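Local coordinates for SusD homolog (Bacteroides thetaiotaomicron, PDB 3EHM), which probably binds mucin O-glycans at the cell surface, as a SusD-like lipoprotein of a gut symbiont that uses these host glycans, at residues 237-242 and 342-347; 283-288 and 374-379; 346-351 and 368-373. One frame throughout, in Å; residues are numbered along the deposited sequence.

Interaction 1: 237-242 and 342-347; sequences GVIEDI and FRASET
One hydrogen bond joins the loop 237-242 to the first turn of helix 344-356: the hydroxyl of Thr347 donates from OG1 to the carbonyl O of Ile239 at 2.6 Å. The donor lies in the carbonyl plane, on a lone pair, with a C=O...OG1 angle of 145°. The Thr347 torsion sets OG1 anti to its carbonyl carbon (chi1 -64°) and leaves CG2 to meet Val238 CG2 at 3.7 Å, the two side chains crossing obliquely. Apolar contacts flank the bond. Ile239 splits its branches: CG2 lies on the start of the helix, 3.8 Å from Ala344 N, while CD1, at the end of an extended chain (chi2 174°), comes within 4.2 Å of Phe342 CD1, at the end of strand 339-342. Ala344 is small enough for the loop backbone to fold round it: Ala344 CB stands 3.7 Å from Glu240 C and equally close to Asp241 C. Helix 197-215 also holds the loop, through Ser206 on Ile239 N and Asn205 on Gly237 O. The chemistry implies a loop held both by hydrogen bonds to its backbone and by apolar packing, with Thr347 satisfying the Ile239 carbonyl in largely buried surroundings.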
loop_
_atom_site.group_PDB
_atom_site.type_symbol
_atom_site.label_atom_id
_atom_site.label_comp_id
_atom_site.label_asym_id
_atom_site.label_seq_id
_atom_site.Cartn_x
_atom_site.Cartn_y
_atom_site.Cartn_z
ATOM N N GLY A 237 14.324 -2.001 -18.107
ATOM C CA GLY A 237 13.639 -0.771 -17.747
ATOM C C GLY A 237 12.581 -0.956 -16.673
ATOM O O GLY A 237 12.311 -2.076 -16.247
ATOM N N VAL A 238 11.991 0.152 -16.230
ATOM C CA VAL A 238 10.950 0.130 -15.206
ATOM C C VAL A 238 9.643 0.663 -15.789
ATOM O O VAL A 238 9.593 1.040 -16.961
ATOM C CB VAL A 238 11.341 1.000 -13.989
ATOM C CG1 VAL A 238 12.495 0.353 -13.236
ATOM C CG2 VAL A 238 11.728 2.400 -14.452
ATOM N N ILE A 239 8.591 0.692 -14.976
ATOM C CA ILE A 239 7.294 1.182 -15.431
ATOM C C ILE A 239 7.304 2.710 -15.455
ATOM O O ILE A 239 7.264 3.356 -14.408
ATOM C CB ILE A 239 6.159 0.678 -14.507
ATOM C CG1 ILE A 239 6.081 -0.852 -14.577
ATOM C CG2 ILE A 239 4.827 1.278 -14.935
ATOM C CD1 ILE A 239 5.102 -1.475 -13.598
ATOM N N GLU A 240 7.368 3.283 -16.654
ATOM C CA GLU A 240 7.404 4.738 -16.803
ATOM C C GLU A 240 6.229 5.266 -17.613
ATOM O O GLU A 240 6.022 6.477 -17.704
ATOM C CB GLU A 240 8.693 5.170 -17.500
ATOM C CG GLU A 240 9.961 4.604 -16.914
ATOM C CD GLU A 240 11.186 5.064 -17.679
ATOM O OE1 GLU A 240 11.186 4.944 -18.923
ATOM O OE2 GLU A 240 12.147 5.542 -17.041
ATOM N N ASP A 241 5.470 4.354 -18.206
ATOM C CA ASP A 241 4.326 4.724 -19.024
ATOM C C ASP A 241 3.084 4.076 -18.431
ATOM O O ASP A 241 3.154 2.977 -17.888
ATOM C CB ASP A 241 4.549 4.235 -20.457
ATOM C CG ASP A 241 5.872 4.714 -21.032
ATOM O OD1 ASP A 241 5.975 5.912 -21.372
ATOM O OD2 ASP A 241 6.814 3.898 -21.128
ATOM N N ILE A 242 1.946 4.753 -18.527
ATOM C CA ILE A 242 0.717 4.201 -17.972
ATOM C C ILE A 242 0.390 2.851 -18.615
ATOM O O ILE A 242 -0.176 1.963 -17.973
ATOM C CB ILE A 242 -0.458 5.183 -18.163
ATOM C CG1 ILE A 242 -0.167 6.486 -17.405
ATOM C CG2 ILE A 242 -1.752 4.560 -17.655
ATOM C CD1 ILE A 242 -1.193 7.587 -17.636
ATOM N N PHE A 342 1.201 -1.592 -9.165
ATOM C CA PHE A 342 2.283 -0.632 -9.369
ATOM C C PHE A 342 1.958 0.274 -10.552
ATOM O O PHE A 342 1.626 -0.207 -11.632
ATOM C CB PHE A 342 3.598 -1.378 -9.624
ATOM C CG PHE A 342 4.830 -0.583 -9.271
ATOM C CD1 PHE A 342 5.146 0.585 -9.956
ATOM C CD2 PHE A 342 5.665 -0.998 -8.237
ATOM C CE1 PHE A 342 6.278 1.332 -9.615
ATOM C CE2 PHE A 342 6.799 -0.259 -7.888
ATOM C CZ PHE A 342 7.103 0.909 -8.580
ATOM N N ARG A 343 2.063 1.585 -10.350
ATOM C CA ARG A 343 1.760 2.533 -11.415
ATOM C C ARG A 343 2.957 3.385 -11.796
ATOM O O ARG A 343 3.878 3.575 -11.003
ATOM C CB ARG A 343 0.599 3.438 -11.002
ATOM C CG ARG A 343 -0.561 2.677 -10.378
ATOM C CD ARG A 343 -1.823 3.516 -10.331
ATOM N NE ARG A 343 -2.404 3.700 -11.660
ATOM C CZ ARG A 343 -3.557 4.318 -11.889
ATOM N NH1 ARG A 343 -4.255 4.814 -10.874
ATOM N NH2 ARG A 343 -4.017 4.433 -13.126
ATOM N N ALA A 344 2.926 3.913 -13.015
ATOM C CA ALA A 344 4.017 4.737 -13.520
ATOM C C ALA A 344 4.337 5.934 -12.627
ATOM O O ALA A 344 5.505 6.282 -12.439
ATOM C CB ALA A 344 3.693 5.210 -14.937
ATOM N N SER A 345 3.311 6.568 -12.068
ATOM C CA SER A 345 3.557 7.729 -11.221
ATOM C C SER A 345 4.480 7.400 -10.053
ATOM O O SER A 345 5.331 8.207 -9.683
ATOM C CB SER A 345 2.236 8.318 -10.706
ATOM O OG SER A 345 1.485 7.371 -9.966
ATOM N N GLU A 346 4.332 6.210 -9.477
ATOM C CA GLU A 346 5.173 5.832 -8.347
ATOM C C GLU A 346 6.648 5.816 -8.746
ATOM O O GLU A 346 7.516 6.266 -7.992
ATOM C CB GLU A 346 4.785 4.454 -7.806
ATOM C CG GLU A 346 5.439 4.155 -6.464
ATOM C CD GLU A 346 5.199 2.743 -5.970
ATOM O OE1 GLU A 346 4.168 2.134 -6.335
ATOM O OE2 GLU A 346 6.043 2.251 -5.193
ATOM N N THR A 347 6.928 5.294 -9.933
ATOM C CA THR A 347 8.300 5.231 -10.423
ATOM C C THR A 347 8.969 6.604 -10.378
ATOM O O THR A 347 10.115 6.737 -9.940
ATOM C CB THR A 347 8.342 4.696 -11.866
ATOM O OG1 THR A 347 7.856 3.347 -11.886
ATOM C CG2 THR A 347 9.759 4.719 -12.407
#

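Interaction 2: 283-288 and 374-379; sequences YKDPRL and ISFQEQ
The backbones stay apart, their nearest CA atoms, those of Arg287 and Gln379, being 7.0 Å from each other, so side chains bridge the turn into helix 287-291 and the C-terminal end of helix 364-378. Arg287, bent at chi3 (-63°), lays its guanidinium side-on against Asp285: NE meets OD1 of Asp285 at 2.8 Å and NH2 meets OD2 of Asp285 at 2.7 Å, each on a syn lone pair. Asp285 OD1 also accepts from the backbone N of Arg287, a capping bond that comes from above the carboxylate plane. With its rotation so fixed, the guanidinium offers NH1 to Ser375 OG at 2.9 Å, near its own plane but bent (141°). Phe376 CE1 sits over one guanidinium face, 3.7 Å from Arg287 NE, with the planes 52° apart. Farther round the ring, Phe376 CE2 touches Pro286 CG at 3.3 Å. An alanine in place of Arg287 would remove the salt bridge and the Ser375 bond, and would probably loosen the turn from the helix. Around this contact, Tyr387 of helix 384-388 meets both Pro286 and the Phe376 ring, while helix 429-445 packs Leu443 on Arg287 and Ala444 on Ser375.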
loop_
_atom_site.group_PDB
_atom_site.type_symbol
_atom_site.label_atom_id
_atom_site.label_comp_id
_atom_site.label_asym_id
_atom_site.label_seq_id
_atom_site.Cartn_x
_atom_site.Cartn_y
_atom_site.Cartn_z
ATOM N N TYR A 283 -4.962 21.561 -1.197
ATOM C CA TYR A 283 -4.144 21.699 -2.395
ATOM C C TYR A 283 -4.989 22.023 -3.624
ATOM O O TYR A 283 -4.451 22.158 -4.725
ATOM C CB TYR A 283 -3.375 20.397 -2.664
ATOM C CG TYR A 283 -2.259 20.060 -1.689
ATOM C CD1 TYR A 283 -1.593 18.836 -1.779
ATOM C CD2 TYR A 283 -1.836 20.967 -0.712
ATOM C CE1 TYR A 283 -0.541 18.520 -0.934
ATOM C CE2 TYR A 283 -0.770 20.656 0.150
ATOM C CZ TYR A 283 -0.129 19.428 0.026
ATOM O OH TYR A 283 0.930 19.093 0.843
ATOM N N LYS A 284 -6.302 22.149 -3.442
ATOM C CA LYS A 284 -7.198 22.416 -4.564
ATOM C C LYS A 284 -6.899 21.368 -5.641
ATOM O O LYS A 284 -6.721 21.682 -6.823
ATOM C CB LYS A 284 -6.970 23.835 -5.103
ATOM C CG LYS A 284 -7.328 24.932 -4.100
ATOM C CD LYS A 284 -7.377 26.308 -4.766
ATOM C CE LYS A 284 -8.005 27.349 -3.842
ATOM N NZ LYS A 284 -8.224 28.665 -4.522
ATOM N N ASP A 285 -6.855 20.114 -5.197
ATOM C CA ASP A 285 -6.544 18.963 -6.040
ATOM C C ASP A 285 -7.744 18.451 -6.835
ATOM O O ASP A 285 -8.755 18.054 -6.254
ATOM C CB ASP A 285 -6.022 17.831 -5.149
ATOM C CG ASP A 285 -5.081 16.891 -5.873
ATOM O OD1 ASP A 285 -5.395 16.462 -7.005
ATOM O OD2 ASP A 285 -4.027 16.575 -5.293
ATOM N N PRO A 286 -7.643 18.444 -8.176
ATOM C CA PRO A 286 -8.748 17.961 -9.010
ATOM C C PRO A 286 -8.985 16.455 -8.836
ATOM O O PRO A 286 -9.970 15.908 -9.331
ATOM C CB PRO A 286 -8.290 18.315 -10.420
ATOM C CG PRO A 286 -6.798 18.165 -10.322
ATOM C CD PRO A 286 -6.497 18.853 -9.011
ATOM N N ARG A 287 -8.075 15.785 -8.137
ATOM C CA ARG A 287 -8.222 14.356 -7.909
ATOM C C ARG A 287 -9.268 14.076 -6.836
ATOM O O ARG A 287 -9.721 12.945 -6.685
ATOM C CB ARG A 287 -6.874 13.728 -7.524
ATOM C CG ARG A 287 -5.946 13.548 -8.721
ATOM C CD ARG A 287 -4.531 13.143 -8.317
ATOM N NE ARG A 287 -3.881 14.171 -7.510
ATOM C CZ ARG A 287 -2.602 14.142 -7.153
ATOM N NH1 ARG A 287 -1.824 13.133 -7.534
ATOM N NH2 ARG A 287 -2.100 15.123 -6.423
ATOM N N LEU A 288 -9.657 15.109 -6.095
ATOM C CA LEU A 288 -10.670 14.945 -5.058
ATOM C C LEU A 288 -11.943 14.378 -5.683
ATOM O O LEU A 288 -12.508 13.392 -5.199
ATOM C CB LEU A 288 -10.980 16.290 -4.392
ATOM C CG LEU A 288 -12.109 16.306 -3.357
ATOM C CD1 LEU A 288 -11.844 15.270 -2.266
ATOM C CD2 LEU A 288 -12.219 17.693 -2.755
ATOM N N ILE A 374 2.018 12.622 -14.410
ATOM C CA ILE A 374 1.594 11.270 -14.766
ATOM C C ILE A 374 0.381 10.849 -13.934
ATOM O O ILE A 374 -0.536 10.191 -14.440
ATOM C CB ILE A 374 2.747 10.255 -14.554
ATOM C CG1 ILE A 374 3.792 10.427 -15.659
ATOM C CG2 ILE A 374 2.211 8.828 -14.553
ATOM C CD1 ILE A 374 3.270 10.098 -17.056
ATOM N N SER A 375 0.363 11.240 -12.665
ATOM C CA SER A 375 -0.756 10.882 -11.804
ATOM C C SER A 375 -2.038 11.529 -12.310
ATOM O O SER A 375 -3.090 10.893 -12.327
ATOM C CB SER A 375 -0.497 11.309 -10.357
ATOM O OG SER A 375 -1.637 11.039 -9.553
ATOM N N PHE A 376 -1.954 12.794 -12.711
ATOM C CA PHE A 376 -3.125 13.498 -13.228
ATOM C C PHE A 376 -3.634 12.771 -14.466
ATOM O O PHE A 376 -4.838 12.638 -14.675
ATOM C CB PHE A 376 -2.766 14.945 -13.584
ATOM C CG PHE A 376 -2.924 15.911 -12.442
ATOM C CD1 PHE A 376 -2.445 15.602 -11.177
ATOM C CD2 PHE A 376 -3.551 17.136 -12.638
ATOM C CE1 PHE A 376 -2.589 16.497 -10.119
ATOM C CE2 PHE A 376 -3.701 18.036 -11.589
ATOM C CZ PHE A 376 -3.219 17.716 -10.327
ATOM N N GLN A 377 -2.709 12.302 -15.291
ATOM C CA GLN A 377 -3.084 11.580 -16.495
ATOM C C GLN A 377 -3.724 10.250 -16.118
ATOM O O GLN A 377 -4.721 9.844 -16.712
ATOM C CB GLN A 377 -1.860 11.349 -17.377
ATOM C CG GLN A 377 -1.322 12.617 -18.026
ATOM C CD GLN A 377 -0.102 12.352 -18.887
ATOM O OE1 GLN A 377 -0.110 11.462 -19.733
ATOM N NE2 GLN A 377 0.952 13.129 -18.679
ATOM N N GLU A 378 -3.159 9.576 -15.122
ATOM C CA GLU A 378 -3.702 8.297 -14.676
ATOM C C GLU A 378 -5.149 8.476 -14.214
ATOM O O GLU A 378 -6.002 7.628 -14.473
ATOM C CB GLU A 378 -2.859 7.728 -13.522
ATOM C CG GLU A 378 -1.411 7.463 -13.893
ATOM C CD GLU A 378 -0.557 6.965 -12.733
ATOM O OE1 GLU A 378 -0.803 7.348 -11.570
ATOM O OE2 GLU A 378 0.388 6.203 -12.993
ATOM N N GLN A 379 -5.422 9.593 -13.545
ATOM C CA GLN A 379 -6.753 9.870 -13.019
ATOM C C GLN A 379 -7.668 10.627 -13.980
ATOM O O GLN A 379 -8.808 10.942 -13.641
ATOM C CB GLN A 379 -6.631 10.642 -11.700
ATOM C CG GLN A 379 -5.689 9.979 -10.698
ATOM C CD GLN A 379 -6.096 8.555 -10.366
ATOM O OE1 GLN A 379 -5.276 7.746 -9.924
ATOM N NE2 GLN A 379 -7.369 8.244 -10.567
#

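Interaction 3: 346-351 and 368-373; sequences ETYFLK and YEQGIN
One face of the Tyr348 ring, on helix 344-356, takes the CG of Gln370, on helix 364-378, in a CH-pi contact, 3.8 Å from the ring centroid and offset toward the rim; the side chains run side by side in the same direction, with the amide plane turned 74° from the ring. Gln370 CG is anti to its backbone N (chi1 -178°), and a bend at chi2 carries the chain along the ring. Gly371 CA lies over one face of the Phe349 ring, 4.2 Å from its centroid, while Ile372 CG1 meets this ring in plane at the edge, 3.8 Å from Phe349 CZ. Ile372 CD1 lies over one face of the Tyr368 ring, whose CD1 Phe349 CE1 reaches at 4.0 Å. Gly371 permits the close approach: Tyr348 CB stands 3.5 Å from Gly371 CA, and a side chain there would be tight against both Tyr348 and Phe349. The axes of segments 346-351 and 368-373 come within 7.8 Å, their directions 166° apart, and Gln440 of helix 429-445 lies against Phe349, Tyr368 and Ile372. Such a close antiparallel pair of consecutive helices is a helical hairpin, consistent with the tetratricopeptide-repeat architecture of SusD-like proteins.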
loop_
_atom_site.group_PDB
_atom_site.type_symbol
_atom_site.label_atom_id
_atom_site.label_comp_id
_atom_site.label_asym_id
_atom_site.label_seq_id
_atom_site.Cartn_x
_atom_site.Cartn_y
_atom_site.Cartn_z
ATOM N N GLU A 346 4.332 6.210 -9.477
ATOM C CA GLU A 346 5.173 5.832 -8.347
ATOM C C GLU A 346 6.648 5.816 -8.746
ATOM O O GLU A 346 7.516 6.266 -7.992
ATOM C CB GLU A 346 4.785 4.454 -7.806
ATOM C CG GLU A 346 5.439 4.155 -6.464
ATOM C CD GLU A 346 5.199 2.743 -5.970
ATOM O OE1 GLU A 346 4.168 2.134 -6.335
ATOM O OE2 GLU A 346 6.043 2.251 -5.193
ATOM N N THR A 347 6.928 5.294 -9.933
ATOM C CA THR A 347 8.300 5.231 -10.423
ATOM C C THR A 347 8.969 6.604 -10.378
ATOM O O THR A 347 10.115 6.737 -9.940
ATOM C CB THR A 347 8.342 4.696 -11.866
ATOM O OG1 THR A 347 7.856 3.347 -11.886
ATOM C CG2 THR A 347 9.759 4.719 -12.407
ATOM N N TYR A 348 8.255 7.633 -10.823
ATOM C CA TYR A 348 8.831 8.968 -10.815
ATOM C C TYR A 348 9.103 9.499 -9.412
ATOM O O TYR A 348 10.122 10.149 -9.188
ATOM C CB TYR A 348 7.943 9.944 -11.592
ATOM C CG TYR A 348 7.936 9.655 -13.073
ATOM C CD1 TYR A 348 6.993 8.796 -13.629
ATOM C CD2 TYR A 348 8.919 10.185 -13.910
ATOM C CE1 TYR A 348 7.025 8.466 -14.977
ATOM C CE2 TYR A 348 8.962 9.860 -15.264
ATOM C CZ TYR A 348 8.011 8.999 -15.788
ATOM O OH TYR A 348 8.052 8.659 -17.117
ATOM N N PHE A 349 8.214 9.219 -8.464
ATOM C CA PHE A 349 8.428 9.701 -7.101
ATOM C C PHE A 349 9.579 8.958 -6.442
ATOM O O PHE A 349 10.297 9.515 -5.609
ATOM C CB PHE A 349 7.147 9.566 -6.279
ATOM C CG PHE A 349 6.071 10.531 -6.691
ATOM C CD1 PHE A 349 6.281 11.900 -6.595
ATOM C CD2 PHE A 349 4.861 10.073 -7.199
ATOM C CE1 PHE A 349 5.302 12.802 -7.001
ATOM C CE2 PHE A 349 3.876 10.966 -7.607
ATOM C CZ PHE A 349 4.098 12.335 -7.509
ATOM N N LEU A 350 9.748 7.696 -6.822
ATOM C CA LEU A 350 10.840 6.884 -6.304
ATOM C C LEU A 350 12.152 7.446 -6.854
ATOM O O LEU A 350 13.134 7.568 -6.126
ATOM C CB LEU A 350 10.671 5.428 -6.745
ATOM C CG LEU A 350 9.570 4.646 -6.021
ATOM C CD1 LEU A 350 9.339 3.306 -6.713
ATOM C CD2 LEU A 350 9.964 4.449 -4.562
ATOM N N LYS A 351 12.164 7.789 -8.140
ATOM C CA LYS A 351 13.360 8.355 -8.759
ATOM C C LYS A 351 13.665 9.719 -8.138
ATOM O O LYS A 351 14.828 10.082 -7.951
ATOM C CB LYS A 351 13.166 8.490 -10.276
ATOM C CG LYS A 351 13.086 7.148 -10.991
ATOM C CD LYS A 351 12.969 7.294 -12.502
ATOM C CE LYS A 351 14.238 7.860 -13.109
ATOM N NZ LYS A 351 14.160 7.907 -14.598
ATOM N N TYR A 368 9.872 14.792 -9.662
ATOM C CA TYR A 368 8.736 15.130 -8.806
ATOM C C TYR A 368 7.564 15.654 -9.623
ATOM O O TYR A 368 6.442 15.160 -9.515
ATOM C CB TYR A 368 9.155 16.192 -7.792
ATOM C CG TYR A 368 8.029 16.781 -6.966
ATOM C CD1 TYR A 368 7.431 16.054 -5.933
ATOM C CD2 TYR A 368 7.607 18.092 -7.176
ATOM C CE1 TYR A 368 6.448 16.629 -5.125
ATOM C CE2 TYR A 368 6.629 18.674 -6.379
ATOM C CZ TYR A 368 6.058 17.942 -5.356
ATOM O OH TYR A 368 5.120 18.540 -4.555
ATOM N N GLU A 369 7.825 16.663 -10.443
ATOM C CA GLU A 369 6.761 17.239 -11.247
ATOM C C GLU A 369 6.236 16.281 -12.316
ATOM O O GLU A 369 5.057 16.325 -12.655
ATOM C CB GLU A 369 7.228 18.567 -11.854
ATOM C CG GLU A 369 7.308 19.678 -10.801
ATOM C CD GLU A 369 7.594 21.053 -11.382
ATOM O OE1 GLU A 369 7.310 22.061 -10.696
ATOM O OE2 GLU A 369 8.107 21.131 -12.512
ATOM N N GLN A 370 7.085 15.397 -12.834
ATOM C CA GLN A 370 6.610 14.452 -13.839
ATOM C C GLN A 370 5.735 13.385 -13.181
ATOM O O GLN A 370 4.799 12.866 -13.794
ATOM C CB GLN A 370 7.773 13.790 -14.580
ATOM C CG GLN A 370 7.313 12.821 -15.672
ATOM C CD GLN A 370 6.357 13.461 -16.682
ATOM O OE1 GLN A 370 5.695 12.764 -17.452
ATOM N NE2 GLN A 370 6.291 14.790 -16.686
ATOM N N GLY A 371 6.045 13.063 -11.931
ATOM C CA GLY A 371 5.255 12.082 -11.206
ATOM C C GLY A 371 3.844 12.604 -11.005
ATOM O O GLY A 371 2.873 11.866 -11.156
ATOM N N ILE A 372 3.727 13.885 -10.668
ATOM C CA ILE A 372 2.414 14.490 -10.464
ATOM C C ILE A 372 1.662 14.556 -11.794
ATOM O O ILE A 372 0.468 14.260 -11.864
ATOM C CB ILE A 372 2.534 15.913 -9.874
ATOM C CG1 ILE A 372 3.222 15.851 -8.510
ATOM C CG2 ILE A 372 1.147 16.542 -9.741
ATOM C CD1 ILE A 372 3.495 17.213 -7.886
ATOM N N ASN A 373 2.370 14.940 -12.849
ATOM C CA ASN A 373 1.775 15.034 -14.179
ATOM C C ASN A 373 1.219 13.669 -14.599
ATOM O O ASN A 373 0.091 13.562 -15.083
ATOM C CB ASN A 373 2.839 15.491 -15.182
ATOM C CG ASN A 373 2.282 15.700 -16.575
ATOM O OD1 ASN A 373 2.962 15.439 -17.565
ATOM N ND2 ASN A 373 1.050 16.183 -16.660
#

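Helices 344-356 and 364-378 tie the three contacts together. Interaction 1 lies at the start of the first helix, interaction 3 pairs it with the second, and interaction 2 lies at the end of that second helix. Interactions 1 and 3 share Glu346 and Thr347, their centres about 9 Å apart; Tyr348, whose ring packs in interaction 3, probably makes a hydrogen bond from its OH to Glu240 O of the loop at 3.0 Å. Between interactions 1 and 2, centres about 16 Å apart, Ser345 OG and Glu378 OE1 probably pair at 2.8 Å. Interactions 2 and 3, centres about 13 Å apart, touch where Ile374 CG1 lies 3.8 Å from Tyr348 CE1.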